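PDB 1V3W: ferripyochelin binding protein from Pyrococcus horikoshii, which probably catalyses the reversible hydration of carbon dioxide as a trimeric, zinc-binding carbonic anhydrase of the gamma class, built on a left-handed parallel beta-helix. Local coordinates for residues Gly27-Glu32 against Ala41-Asp46; His82-His87 against Val95-Ser100; Val102-Ala107 against Gly118-Pro123; Asp129-Leu134 against Val141-Glu146. All coordinates share one frame; numbering follows the deposited sequence. Where two conformers were deposited one is given.

Contact 1: Gly27-Glu32 against Ala41-Asp46; sequences GDVVLE and AVLRGD
At a corner of the left-handed beta-helix, where Gly27 and Asp28 turn the chain from one flat face to another, Asp28 N gives a hydrogen bond to Gly45 O of the next coil (2.9 Å, N-H...O 154°). Gly27 and Gly45 form a parallel bridge, their CA atoms 4.8 Å apart, with no side chain on either to hold the backbones apart. Strand 29-31 leaves its corner while strand 42-45 runs up to the next coil's corner at Asp46; they lie on different faces, their directions 131° apart, and apolar side chains bridge the angle between them inside the coil. Val29, with CG1 anti to its backbone N (chi1 178°), sets CG1 3.9 Å from Leu43 CD2 and CG2 3.8 Å from Leu43 O. The same Leu43 CD2 meets Leu31 CD2 at 3.8 Å. Polar groups point elsewhere: Asp28 reaches Lys9 and Gln49, while Arg44 NH1 grips the syn lone pair of Asp46 OD2 (2.8 Å), almost in the guanidinium plane, and NH2 pairs with Asp60 of the second subunit. Asp46 OD1 also bonds NE2 of the zinc ligand His65. The chemistry thus divides sharply, an apolar filling inside and a charged network at the subunit interface that is consistent with second-shell positioning of His65.

Contact 2: His82-His87 against Val95-Ser100; sequences HNAMVH and VIIGIS. With ZN (zinc ion), chain B; ZN (zinc ion), chain C; EDO (1,2-ethanediol), chain J.
His82 lays its imidazole alongside Ile99, both side chains pointing the same way, with Ile99 CD1 at the ring edge, in plane, 4.0 Å from His82 CD2. In each, the first side-chain branch is anti to the carbonyl carbon (chi1 -47° for CG of His82, -68° for CG1 of Ile99), consistent with the shared direction. The ring's far end carries the metal: NE2 binds a zinc ion at 2.2 Å, and His65 and His87 of the third subunit with a water complete that site. The backbone beneath belongs to stacked corners of successive coils. Ser100 N donates to His82 O (2.9 Å), Ile99 CG2 packs against the same oxygen, His82 O, at 3.3 Å, and Ser100 CA makes an almost straight CA-H...O contact with Asn83 O (3.4 Å, 174° at H). Ala84 CB then fills the corner between Ile97 CG2 (3.9 Å) and Gly98 O. Asn83 turns away from 95-100 into the subunit interface, its OD1 bonded to Ser63 and its ND2 to Asn61 O, both of the third subunit. At the other end of 82-87, His87 NE2 binds a different zinc ion at 2.0 Å, shared with His65 of its own chain and His82 of the second subunit. Segment 82-87 therefore supplies one ligand to each of two zinc sites, so zinc binding depends on the trimer, while Ile99 CD1 lies against the ring edge of one ligand.

Contact 3: Val102-Ala107 against Gly118-Pro123; sequences VILDGA and GAVVPP. With EDO (1,2-ethanediol), chain J.
Segments 102-107 and 118-123 run parallel in register, Val102 opposite Val120 and Ile103 opposite Val121, with three hydrogen bonds, Val102 N to Ala119 O (2.9 Å), Val121 N to Val102 O (2.8 Å) and Leu104 N to Val121 O (3.0 Å). Ile103 and Val121 lie side by side on one face, and the contact of Ile103 CD1 with Val121 CG2, at 3.4 Å, is tighter than usual for two methyls. The bend in Ile103 (chi1 -50°, chi2 -58°) brings CD1 against Val121 CG2. From its other branch, Val121 CG1 meets Ala107 CB at 3.8 Å. These are adjacent coils of the left-handed beta-helix, and this face looks into its interior; Val102 and Val120 take the other face, where they pack on Ser100 and Ala117, both of the second subunit. After the strands both chains turn their corners, still stacked. Leu104 runs alongside Pro123, CD1 reaching Pro123 CD at 3.7 Å, and its CB rests 3.4 Å from Val121 O. Leu104 to Ala107 form a type II turn, closed by Ala107 N to Leu104 O, with Gly106 at positive phi (83°). The turn puts Asp105 on the metal side, where OD1 bonds both ND1 of the zinc ligand His87 and OG of Ser67, a second-shell bond that would fix the rotation of the imidazole.

Contact 4: Asp129-Leu134 against Val141-Glu146; sequences DYSLVL and VRQLTE
The beta hairpin of strands 131-135 and 138-143 closes the last coil of the beta-helix, and this contact is its open end, where Tyr130 to Leu134 meet Val141 to Leu144. Three backbone bonds join the arms: Leu132 N to Arg142 O (3.0 Å), Val141 N to Leu132 O (3.0 Å) and Leu144 N to Tyr130 O (2.8 Å). Ser131 and Gln143 form a non-hydrogen-bonded antiparallel pair whose side chains diverge. Leu132 carries most of the packing. Its CD2 sits over one face of the Arg142 guanidinium, toward the rim, 3.4 Å from Arg142 NH2, and on its other flank meets Val141 CG2 at 3.7 Å; Leu132 CB lies 3.9 Å from Leu144 CD2. Arg142 leaves the backbone with CG between N and the carbonyl carbon (chi1 66°) and then extends, so that NH1 reaches Gln143 O in the guanidinium plane (2.9 Å) while NH2 pairs with Glu148. Gln143 folds back at chi2 (-55°) across Tyr130 O. Its NE2 makes a weak bond to Asp129 O, and one water donates to both its OE1 and Ser131 OG; Ser131 OG is also hydrogen-bonded to Pro128 O. The hairpin ends the mixed sheet, strand 138-143 outermost, and leads into helix 146-169: Leu132 and Leu144 lie on Ile114 of strand 113-115, Leu144 also touches Ile149 and Thr152 of the helix, and Thr145 caps the N-terminus of that helix, which begins at Glu146.

Overall arrangement
The four contacts follow one another along the chain and along the beta-helix, from contact 1 to contact 4, whose centres are 29 Å apart on opposite sides of the chain's centre. Contacts 2 and 3, centres 10 Å apart, touch: His87 N lies 2.8 Å from Ile103 O, and the bond between His87 and Asp105 also joins them, so a zinc ligand of contact 2 is held by residues of contact 3. Contact 1, about 16 Å from contact 2 between centres, is linked to the same zinc only in the second shell, through Asp46 and the ligand His65. Contact 4 lies away from the metal sites and meets contact 3 at Ala119 CB and Val133 O, 4.2 Å apart.

Contact 1: Gly27-Glu32 against Ala41-Asp46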
loop_
_atom_site.group_PDB
_atom_site.type_symbol
_atom_site.label_atom_id
_atom_site.label_comp_id
_atom_site.label_asym_id
_atom_site.label_seq_id
_atom_site.Cartn_x
_atom_site.Cartn_y
_atom_site.Cartn_z
ATOM N N GLY A 27 -12.161 9.828 13.084
ATOM C CA GLY A 27 -13.198 10.815 12.849
ATOM C C GLY A 27 -14.545 10.470 12.251
ATOM O O GLY A 27 -15.232 9.548 12.691
ATOM N N ASP A 28 -14.911 11.247 11.237
ATOM C CA ASP A 28 -16.193 11.121 10.558
ATOM C C ASP A 28 -16.237 9.934 9.610
ATOM O O ASP A 28 -16.120 10.087 8.393
ATOM C CB ASP A 28 -16.492 12.417 9.799
ATOM C CG ASP A 28 -17.947 12.534 9.380
ATOM O OD1 ASP A 28 -18.295 13.560 8.762
ATOM O OD2 ASP A 28 -18.738 11.610 9.670
ATOM N N VAL A 29 -16.419 8.755 10.190
ATOM C CA VAL A 29 -16.491 7.518 9.434
ATOM C C VAL A 29 -17.716 6.740 9.881
ATOM O O VAL A 29 -17.981 6.618 11.078
ATOM C CB VAL A 29 -15.239 6.643 9.669
ATOM C CG1 VAL A 29 -15.365 5.329 8.907
ATOM C CG2 VAL A 29 -13.995 7.393 9.232
ATOM N N VAL A 30 -18.474 6.233 8.914
ATOM C CA VAL A 30 -19.659 5.445 9.210
ATOM C C VAL A 30 -19.465 4.056 8.613
ATOM O O VAL A 30 -19.195 3.923 7.419
ATOM C CB VAL A 30 -20.934 6.068 8.597
ATOM C CG1 VAL A 30 -22.137 5.194 8.915
ATOM C CG2 VAL A 30 -21.141 7.480 9.130
ATOM N N LEU A 31 -19.578 3.025 9.444
ATOM C CA LEU A 31 -19.439 1.648 8.979
ATOM C C LEU A 31 -20.757 0.949 9.302
ATOM O O LEU A 31 -21.071 0.719 10.471
ATOM C CB LEU A 31 -18.270 0.960 9.711
ATOM C CG LEU A 31 -16.878 1.595 9.558
ATOM C CD1 LEU A 31 -15.848 0.814 10.368
ATOM C CD2 LEU A 31 -16.490 1.624 8.090
ATOM N N GLU A 32 -21.511 0.557 8.270
ATOM C CA GLU A 32 -22.785 -0.111 8.510
ATOM C C GLU A 32 -22.659 -1.565 8.892
ATOM O O GLU A 32 -21.566 -2.117 9.083
ATOM C CB GLU A 32 -23.709 -0.026 7.280
ATOM C CG GLU A 32 -24.862 0.992 7.396
ATOM C CD GLU A 32 -26.115 0.471 8.117
ATOM O OE1 GLU A 32 -26.023 -0.500 8.898
ATOM O OE2 GLU A 32 -27.200 1.057 7.906
ATOM N N ALA A 41 -5.546 -1.205 7.165
ATOM C CA ALA A 41 -6.400 -0.353 6.348
ATOM C C ALA A 41 -6.552 0.957 7.115
ATOM O O ALA A 41 -6.552 0.960 8.347
ATOM C CB ALA A 41 -7.759 -1.003 6.143
ATOM N N VAL A 42 -6.672 2.065 6.394
ATOM C CA VAL A 42 -6.824 3.371 7.024
ATOM C C VAL A 42 -8.013 4.129 6.454
ATOM O O VAL A 42 -8.089 4.355 5.248
ATOM C CB VAL A 42 -5.559 4.254 6.827
ATOM C CG1 VAL A 42 -5.763 5.612 7.492
ATOM C CG2 VAL A 42 -4.332 3.555 7.410
ATOM N N LEU A 43 -8.951 4.492 7.325
ATOM C CA LEU A 43 -10.117 5.272 6.927
ATOM C C LEU A 43 -9.976 6.573 7.712
ATOM O O LEU A 43 -10.309 6.641 8.895
ATOM C CB LEU A 43 -11.427 4.556 7.289
ATOM C CG LEU A 43 -11.784 3.331 6.438
ATOM C CD1 LEU A 43 -10.821 2.194 6.740
ATOM C CD2 LEU A 43 -13.209 2.899 6.730
ATOM N N ARG A 44 -9.452 7.601 7.050
ATOM C CA ARG A 44 -9.225 8.883 7.702
ATOM C C ARG A 44 -10.324 9.898 7.404
ATOM O O ARG A 44 -10.323 10.551 6.365
ATOM C CB ARG A 44 -7.846 9.423 7.293
ATOM C CG ARG A 44 -7.423 10.707 8.001
ATOM C CD ARG A 44 -5.901 10.759 8.222
ATOM N NE ARG A 44 -5.128 10.673 6.984
ATOM C CZ ARG A 44 -4.804 11.714 6.219
ATOM N NH1 ARG A 44 -5.185 12.940 6.557
ATOM N NH2 ARG A 44 -4.089 11.528 5.117
ATOM N N GLY A 45 -11.269 10.017 8.333
ATOM C CA GLY A 45 -12.371 10.951 8.165
ATOM C C GLY A 45 -12.100 12.281 8.842
ATOM O O GLY A 45 -12.864 12.703 9.713
ATOM N N ASP A 46 -11.019 12.945 8.440
ATOM C CA ASP A 46 -10.651 14.227 9.039
ATOM C C ASP A 46 -11.020 15.466 8.226
ATOM O O ASP A 46 -10.781 16.592 8.668
ATOM C CB ASP A 46 -9.155 14.245 9.390
ATOM C CG ASP A 46 -8.256 13.949 8.198
ATOM O OD1 ASP A 46 -8.767 13.795 7.068
ATOM O OD2 ASP A 46 -7.025 13.870 8.404
#

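Contact 2: His82-His87 against Val95-Ser100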
loop_
_atom_site.group_PDB
_atom_site.type_symbol
_atom_site.label_atom_id
_atom_site.label_comp_id
_atom_site.label_asym_id
_atom_site.label_seq_id
_atom_site.Cartn_x
_atom_site.Cartn_y
_atom_site.Cartn_z
ATOM N N HIS A 82 -7.229 -5.310 -1.599
ATOM C CA HIS A 82 -5.986 -5.083 -0.889
ATOM C C HIS A 82 -5.164 -3.991 -1.556
ATOM O O HIS A 82 -5.020 -3.974 -2.780
ATOM C CB HIS A 82 -5.113 -6.346 -0.902
ATOM C CG HIS A 82 -5.836 -7.608 -0.556
ATOM N ND1 HIS A 82 -6.034 -8.026 0.743
ATOM C CD2 HIS A 82 -6.382 -8.563 -1.345
ATOM C CE1 HIS A 82 -6.668 -9.185 0.738
ATOM N NE2 HIS A 82 -6.892 -9.533 -0.517
ATOM N N ASN A 83 -4.638 -3.081 -0.749
ATOM C CA ASN A 83 -3.801 -1.990 -1.210
ATOM C C ASN A 83 -4.359 -0.974 -2.189
ATOM O O ASN A 83 -3.615 -0.175 -2.765
ATOM C CB ASN A 83 -2.490 -2.565 -1.725
ATOM C CG ASN A 83 -1.668 -3.126 -0.615
ATOM O OD1 ASN A 83 -2.034 -4.126 -0.009
ATOM N ND2 ASN A 83 -0.573 -2.454 -0.298
ATOM N N ALA A 84 -5.675 -0.995 -2.342
ATOM C CA ALA A 84 -6.335 -0.032 -3.201
ATOM C C ALA A 84 -6.437 1.283 -2.443
ATOM O O ALA A 84 -6.180 1.346 -1.236
ATOM C CB ALA A 84 -7.714 -0.538 -3.588
ATOM N N MET A 85 -6.820 2.336 -3.150
ATOM C CA MET A 85 -6.934 3.645 -2.533
ATOM C C MET A 85 -8.131 4.378 -3.133
ATOM O O MET A 85 -8.212 4.554 -4.346
ATOM C CB MET A 85 -5.638 4.424 -2.779
ATOM C CG MET A 85 -5.361 5.576 -1.830
ATOM S SD MET A 85 -6.410 7.007 -2.085
ATOM C CE MET A 85 -6.923 7.344 -0.389
ATOM N N VAL A 86 -9.066 4.779 -2.277
ATOM C CA VAL A 86 -10.253 5.503 -2.724
ATOM C C VAL A 86 -10.180 6.912 -2.150
ATOM O O VAL A 86 -10.107 7.090 -0.931
ATOM C CB VAL A 86 -11.550 4.812 -2.241
ATOM C CG1 VAL A 86 -12.766 5.594 -2.720
ATOM C CG2 VAL A 86 -11.599 3.378 -2.760
ATOM N N HIS A 87 -10.202 7.912 -3.025
ATOM C CA HIS A 87 -10.095 9.291 -2.575
ATOM C C HIS A 87 -11.218 10.205 -3.054
ATOM O O HIS A 87 -11.299 10.529 -4.238
ATOM C CB HIS A 87 -8.744 9.861 -3.016
ATOM C CG HIS A 87 -8.270 10.998 -2.169
ATOM N ND1 HIS A 87 -8.855 12.244 -2.204
ATOM C CD2 HIS A 87 -7.308 11.059 -1.218
ATOM C CE1 HIS A 87 -8.275 13.025 -1.310
ATOM N NE2 HIS A 87 -7.334 12.329 -0.697
ATOM N N VAL A 95 -19.712 -3.420 -6.236
ATOM C CA VAL A 95 -18.542 -2.955 -6.962
ATOM C C VAL A 95 -17.287 -3.604 -6.417
ATOM O O VAL A 95 -17.086 -3.658 -5.206
ATOM C CB VAL A 95 -18.373 -1.425 -6.837
ATOM C CG1 VAL A 95 -17.100 -0.976 -7.552
ATOM C CG2 VAL A 95 -19.588 -0.718 -7.421
ATOM N N ILE A 96 -16.457 -4.115 -7.319
ATOM C CA ILE A 96 -15.198 -4.713 -6.922
ATOM C C ILE A 96 -14.101 -3.738 -7.318
ATOM O O ILE A 96 -13.859 -3.506 -8.507
ATOM C CB ILE A 96 -14.946 -6.068 -7.623
ATOM C CG1 ILE A 96 -15.959 -7.100 -7.124
ATOM C CG2 ILE A 96 -13.520 -6.553 -7.338
ATOM C CD1 ILE A 96 -15.814 -8.466 -7.757
ATOM N N ILE A 97 -13.464 -3.143 -6.317
ATOM C CA ILE A 97 -12.370 -2.213 -6.552
ATOM C C ILE A 97 -11.113 -3.072 -6.550
ATOM O O ILE A 97 -10.727 -3.629 -5.519
ATOM C CB ILE A 97 -12.306 -1.142 -5.439
ATOM C CG1 ILE A 97 -13.565 -0.270 -5.493
ATOM C CG2 ILE A 97 -11.058 -0.285 -5.597
ATOM C CD1 ILE A 97 -13.755 0.478 -6.803
ATOM N N GLY A 98 -10.497 -3.191 -7.721
ATOM C CA GLY A 98 -9.306 -4.005 -7.869
ATOM C C GLY A 98 -8.147 -3.770 -6.930
ATOM O O GLY A 98 -7.945 -2.677 -6.399
ATOM N N ILE A 99 -7.373 -4.829 -6.739
ATOM C CA ILE A 99 -6.201 -4.781 -5.887
ATOM C C ILE A 99 -5.251 -3.710 -6.399
ATOM O O ILE A 99 -4.964 -3.623 -7.596
ATOM C CB ILE A 99 -5.491 -6.150 -5.877
ATOM C CG1 ILE A 99 -6.377 -7.169 -5.162
ATOM C CG2 ILE A 99 -4.128 -6.040 -5.206
ATOM C CD1 ILE A 99 -5.915 -8.599 -5.317
ATOM N N SER A 100 -4.802 -2.874 -5.476
ATOM C CA SER A 100 -3.874 -1.801 -5.778
ATOM C C SER A 100 -4.379 -0.823 -6.833
ATOM O O SER A 100 -3.586 -0.225 -7.550
ATOM C CB SER A 100 -2.533 -2.394 -6.211
ATOM O OG SER A 100 -1.478 -1.484 -5.955
HETATM ZN ZN ZN B . -7.985 -11.380 -0.831
HETATM ZN ZN ZN C . -5.889 12.602 0.677
HETATM C C1 EDO J . -2.217 1.920 -9.609
HETATM O O1 EDO J . -1.375 1.435 -10.643
HETATM C C2 EDO J . -2.016 1.416 -8.153
HETATM O O2 EDO J . -1.318 0.143 -8.189
HETATM O O HOH W 1 -4.546 13.812 0.935
HETATM O O HOH W 2 -9.716 -10.842 -0.614
#

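Contact 3: Val102-Ala107 against Gly118-Pro123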
loop_
_atom_site.group_PDB
_atom_site.type_symbol
_atom_site.label_atom_id
_atom_site.label_comp_id
_atom_site.label_asym_id
_atom_site.label_seq_id
_atom_site.Cartn_x
_atom_site.Cartn_y
_atom_site.Cartn_z
ATOM N N VAL A 102 -6.781 2.655 -7.951
ATOM C CA VAL A 102 -6.957 3.992 -7.395
ATOM C C VAL A 102 -8.225 4.622 -7.958
ATOM O O VAL A 102 -8.462 4.573 -9.163
ATOM C CB VAL A 102 -5.766 4.914 -7.753
ATOM C CG1 VAL A 102 -5.953 6.284 -7.118
ATOM C CG2 VAL A 102 -4.457 4.278 -7.301
ATOM N N ILE A 103 -9.040 5.198 -7.081
ATOM C CA ILE A 103 -10.269 5.868 -7.492
ATOM C C ILE A 103 -10.105 7.298 -7.010
ATOM O O ILE A 103 -10.004 7.541 -5.810
ATOM C CB ILE A 103 -11.507 5.245 -6.826
ATOM C CG1 ILE A 103 -11.491 3.723 -7.010
ATOM C CG2 ILE A 103 -12.773 5.850 -7.422
ATOM C CD1 ILE A 103 -11.456 3.262 -8.454
ATOM N N LEU A 104 -10.073 8.244 -7.943
ATOM C CA LEU A 104 -9.859 9.637 -7.580
ATOM C C LEU A 104 -11.101 10.494 -7.340
ATOM O O LEU A 104 -12.234 10.083 -7.602
ATOM C CB LEU A 104 -8.927 10.284 -8.611
ATOM C CG LEU A 104 -7.563 9.577 -8.652
ATOM C CD1 LEU A 104 -6.707 10.118 -9.785
ATOM C CD2 LEU A 104 -6.862 9.760 -7.312
ATOM N N ASP A 105 -10.855 11.697 -6.830
ATOM C CA ASP A 105 -11.889 12.655 -6.458
ATOM C C ASP A 105 -12.934 12.998 -7.507
ATOM O O ASP A 105 -12.615 13.298 -8.657
ATOM C CB ASP A 105 -11.217 13.936 -5.966
ATOM C CG ASP A 105 -10.182 13.665 -4.894
ATOM O OD1 ASP A 105 -10.534 13.702 -3.697
ATOM O OD2 ASP A 105 -9.015 13.396 -5.253
ATOM N N GLY A 106 -14.192 12.959 -7.083
ATOM C CA GLY A 106 -15.285 13.280 -7.980
ATOM C C GLY A 106 -15.739 12.136 -8.860
ATOM O O GLY A 106 -16.751 12.250 -9.551
ATOM N N ALA A 107 -14.998 11.033 -8.851
ATOM C CA ALA A 107 -15.380 9.888 -9.666
ATOM C C ALA A 107 -16.695 9.318 -9.151
ATOM O O ALA A 107 -16.984 9.382 -7.954
ATOM C CB ALA A 107 -14.292 8.822 -9.620
ATOM N N GLY A 118 -4.711 -2.480 -10.294
ATOM C CA GLY A 118 -3.802 -1.450 -10.766
ATOM C C GLY A 118 -4.391 -0.345 -11.625
ATOM O O GLY A 118 -3.672 0.563 -12.040
ATOM N N ALA A 119 -5.688 -0.404 -11.905
ATOM C CA ALA A 119 -6.307 0.630 -12.724
ATOM C C ALA A 119 -6.456 1.922 -11.929
ATOM O O ALA A 119 -6.483 1.903 -10.699
ATOM C CB ALA A 119 -7.674 0.160 -13.225
ATOM N N VAL A 120 -6.541 3.043 -12.639
ATOM C CA VAL A 120 -6.708 4.342 -12.003
ATOM C C VAL A 120 -7.901 5.053 -12.617
ATOM O O VAL A 120 -7.894 5.380 -13.804
ATOM C CB VAL A 120 -5.458 5.241 -12.188
ATOM C CG1 VAL A 120 -5.720 6.629 -11.595
ATOM C CG2 VAL A 120 -4.251 4.604 -11.519
ATOM N N VAL A 121 -8.936 5.269 -11.817
ATOM C CA VAL A 121 -10.114 5.977 -12.293
ATOM C C VAL A 121 -9.845 7.462 -12.041
ATOM O O VAL A 121 -9.764 7.906 -10.896
ATOM C CB VAL A 121 -11.390 5.528 -11.544
ATOM C CG1 VAL A 121 -12.582 6.348 -12.008
ATOM C CG2 VAL A 121 -11.644 4.045 -11.797
ATOM N N PRO A 122 -9.687 8.245 -13.119
ATOM C CA PRO A 122 -9.414 9.685 -13.061
ATOM C C PRO A 122 -10.457 10.511 -12.315
ATOM O O PRO A 122 -11.600 10.088 -12.139
ATOM C CB PRO A 122 -9.338 10.083 -14.536
ATOM C CG PRO A 122 -8.919 8.819 -15.219
ATOM C CD PRO A 122 -9.754 7.789 -14.517
ATOM N N PRO A 123 -10.070 11.714 -11.867
ATOM C CA PRO A 123 -10.994 12.591 -11.146
ATOM C C PRO A 123 -12.232 12.875 -11.997
ATOM O O PRO A 123 -12.131 13.049 -13.214
ATOM C CB PRO A 123 -10.162 13.852 -10.917
ATOM C CG PRO A 123 -8.765 13.318 -10.811
ATOM C CD PRO A 123 -8.724 12.310 -11.935
HETATM C C1 EDO J . -2.217 1.920 -9.609
HETATM O O1 EDO J . -1.375 1.435 -10.643
HETATM C C2 EDO J . -2.016 1.416 -8.153
HETATM O O2 EDO J . -1.318 0.143 -8.189
#

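Contact 4: Asp129-Leu134 against Val141-Glu146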
loop_
_atom_site.group_PDB
_atom_site.type_symbol
_atom_site.label_atom_id
_atom_site.label_comp_id
_atom_site.label_asym_id
_atom_site.label_seq_id
_atom_site.Cartn_x
_atom_site.Cartn_y
_atom_site.Cartn_z
ATOM N N ASP A 129 -23.038 1.513 -15.032
ATOM C CA ASP A 129 -23.296 0.217 -14.417
ATOM C C ASP A 129 -22.827 -0.907 -15.338
ATOM O O ASP A 129 -22.762 -0.737 -16.558
ATOM C CB ASP A 129 -24.795 0.008 -14.157
ATOM C CG ASP A 129 -25.415 1.098 -13.307
ATOM O OD1 ASP A 129 -24.694 1.758 -12.531
ATOM O OD2 ASP A 129 -26.649 1.282 -13.404
ATOM N N TYR A 130 -22.503 -2.052 -14.743
ATOM C CA TYR A 130 -22.082 -3.239 -15.484
ATOM C C TYR A 130 -20.831 -3.068 -16.337
ATOM O O TYR A 130 -20.667 -3.745 -17.351
ATOM C CB TYR A 130 -23.249 -3.721 -16.351
ATOM C CG TYR A 130 -24.466 -4.071 -15.528
ATOM C CD1 TYR A 130 -24.490 -5.227 -14.752
ATOM C CD2 TYR A 130 -25.568 -3.213 -15.472
ATOM C CE1 TYR A 130 -25.575 -5.524 -13.934
ATOM C CE2 TYR A 130 -26.661 -3.501 -14.656
ATOM C CZ TYR A 130 -26.654 -4.658 -13.890
ATOM O OH TYR A 130 -27.718 -4.954 -13.066
ATOM N N SER A 131 -19.939 -2.183 -15.907
ATOM C CA SER A 131 -18.705 -1.922 -16.642
ATOM C C SER A 131 -17.474 -2.608 -16.061
ATOM O O SER A 131 -17.372 -2.814 -14.848
ATOM C CB SER A 131 -18.407 -0.419 -16.670
ATOM O OG SER A 131 -19.457 0.331 -17.249
ATOM N N LEU A 132 -16.550 -2.967 -16.948
ATOM C CA LEU A 132 -15.269 -3.535 -16.554
ATOM C C LEU A 132 -14.325 -2.392 -16.906
ATOM O O LEU A 132 -14.305 -1.931 -18.049
ATOM C CB LEU A 132 -14.891 -4.767 -17.381
ATOM C CG LEU A 132 -13.430 -5.189 -17.155
ATOM C CD1 LEU A 132 -13.224 -5.564 -15.690
ATOM C CD2 LEU A 132 -13.067 -6.358 -18.057
ATOM N N VAL A 133 -13.566 -1.922 -15.925
ATOM C CA VAL A 133 -12.643 -0.816 -16.139
ATOM C C VAL A 133 -11.193 -1.264 -16.019
ATOM O O VAL A 133 -10.807 -1.893 -15.033
ATOM C CB VAL A 133 -12.903 0.319 -15.124
ATOM C CG1 VAL A 133 -11.983 1.496 -15.407
ATOM C CG2 VAL A 133 -14.364 0.746 -15.191
ATOM N N LEU A 134 -10.399 -0.940 -17.035
ATOM C CA LEU A 134 -8.985 -1.296 -17.054
ATOM C C LEU A 134 -8.143 -0.122 -17.530
ATOM O O LEU A 134 -8.636 0.764 -18.236
ATOM C CB LEU A 134 -8.734 -2.469 -18.007
ATOM C CG LEU A 134 -9.475 -3.787 -17.795
ATOM C CD1 LEU A 134 -9.060 -4.763 -18.888
ATOM C CD2 LEU A 134 -9.156 -4.356 -16.424
ATOM N N VAL A 141 -13.775 -1.045 -20.818
ATOM C CA VAL A 141 -13.376 -1.848 -21.968
ATOM C C VAL A 141 -14.487 -2.749 -22.498
ATOM O O VAL A 141 -14.459 -3.163 -23.659
ATOM C CB VAL A 141 -12.142 -2.703 -21.627
ATOM C CG1 VAL A 141 -10.952 -1.795 -21.346
ATOM C CG2 VAL A 141 -12.433 -3.577 -20.420
ATOM N N ARG A 142 -15.463 -3.045 -21.648
ATOM C CA ARG A 142 -16.591 -3.890 -22.029
ATOM C C ARG A 142 -17.546 -4.023 -20.853
ATOM O O ARG A 142 -17.258 -3.553 -19.754
ATOM C CB ARG A 142 -16.111 -5.289 -22.440
ATOM C CG ARG A 142 -15.498 -6.118 -21.312
ATOM C CD ARG A 142 -15.240 -7.548 -21.774
ATOM N NE ARG A 142 -14.506 -8.350 -20.796
ATOM C CZ ARG A 142 -14.997 -8.763 -19.632
ATOM N NH1 ARG A 142 -16.238 -8.456 -19.278
ATOM N NH2 ARG A 142 -14.242 -9.491 -18.818
ATOM N N GLN A 143 -18.687 -4.658 -21.088
ATOM C CA GLN A 143 -19.661 -4.869 -20.027
ATOM C C GLN A 143 -19.328 -6.189 -19.331
ATOM O O GLN A 143 -18.664 -7.054 -19.906
ATOM C CB GLN A 143 -21.080 -4.925 -20.596
ATOM C CG GLN A 143 -21.565 -3.636 -21.257
ATOM C CD GLN A 143 -21.474 -2.425 -20.344
ATOM O OE1 GLN A 143 -20.429 -1.779 -20.252
ATOM N NE2 GLN A 143 -22.569 -2.119 -19.656
ATOM N N LEU A 144 -19.783 -6.342 -18.094
ATOM C CA LEU A 144 -19.520 -7.564 -17.347
ATOM C C LEU A 144 -20.337 -8.740 -17.862
ATOM O O LEU A 144 -21.400 -8.559 -18.457
ATOM C CB LEU A 144 -19.845 -7.375 -15.863
ATOM C CG LEU A 144 -19.114 -6.297 -15.064
ATOM C CD1 LEU A 144 -19.509 -6.434 -13.600
ATOM C CD2 LEU A 144 -17.610 -6.442 -15.226
ATOM N N THR A 145 -19.829 -9.943 -17.619
ATOM C CA THR A 145 -20.519 -11.162 -18.012
ATOM C C THR A 145 -21.409 -11.544 -16.835
ATOM O O THR A 145 -21.280 -10.978 -15.750
ATOM C CB THR A 145 -19.533 -12.314 -18.259
ATOM O OG1 THR A 145 -18.838 -12.613 -17.041
ATOM C CG2 THR A 145 -18.529 -11.935 -19.335
ATOM N N GLU A 146 -22.308 -12.499 -17.043
ATOM C CA GLU A 146 -23.201 -12.938 -15.979
ATOM C C GLU A 146 -22.410 -13.486 -14.792
ATOM O O GLU A 146 -22.772 -13.258 -13.635
ATOM C CB GLU A 146 -24.165 -14.004 -16.510
ATOM C CG GLU A 146 -25.238 -13.454 -17.440
ATOM C CD GLU A 146 -26.099 -14.542 -18.054
ATOM O OE1 GLU A 146 -26.466 -15.492 -17.330
ATOM O OE2 GLU A 146 -26.418 -14.441 -19.258
HETATM O O HOH W 3 -20.351 0.936 -19.626
#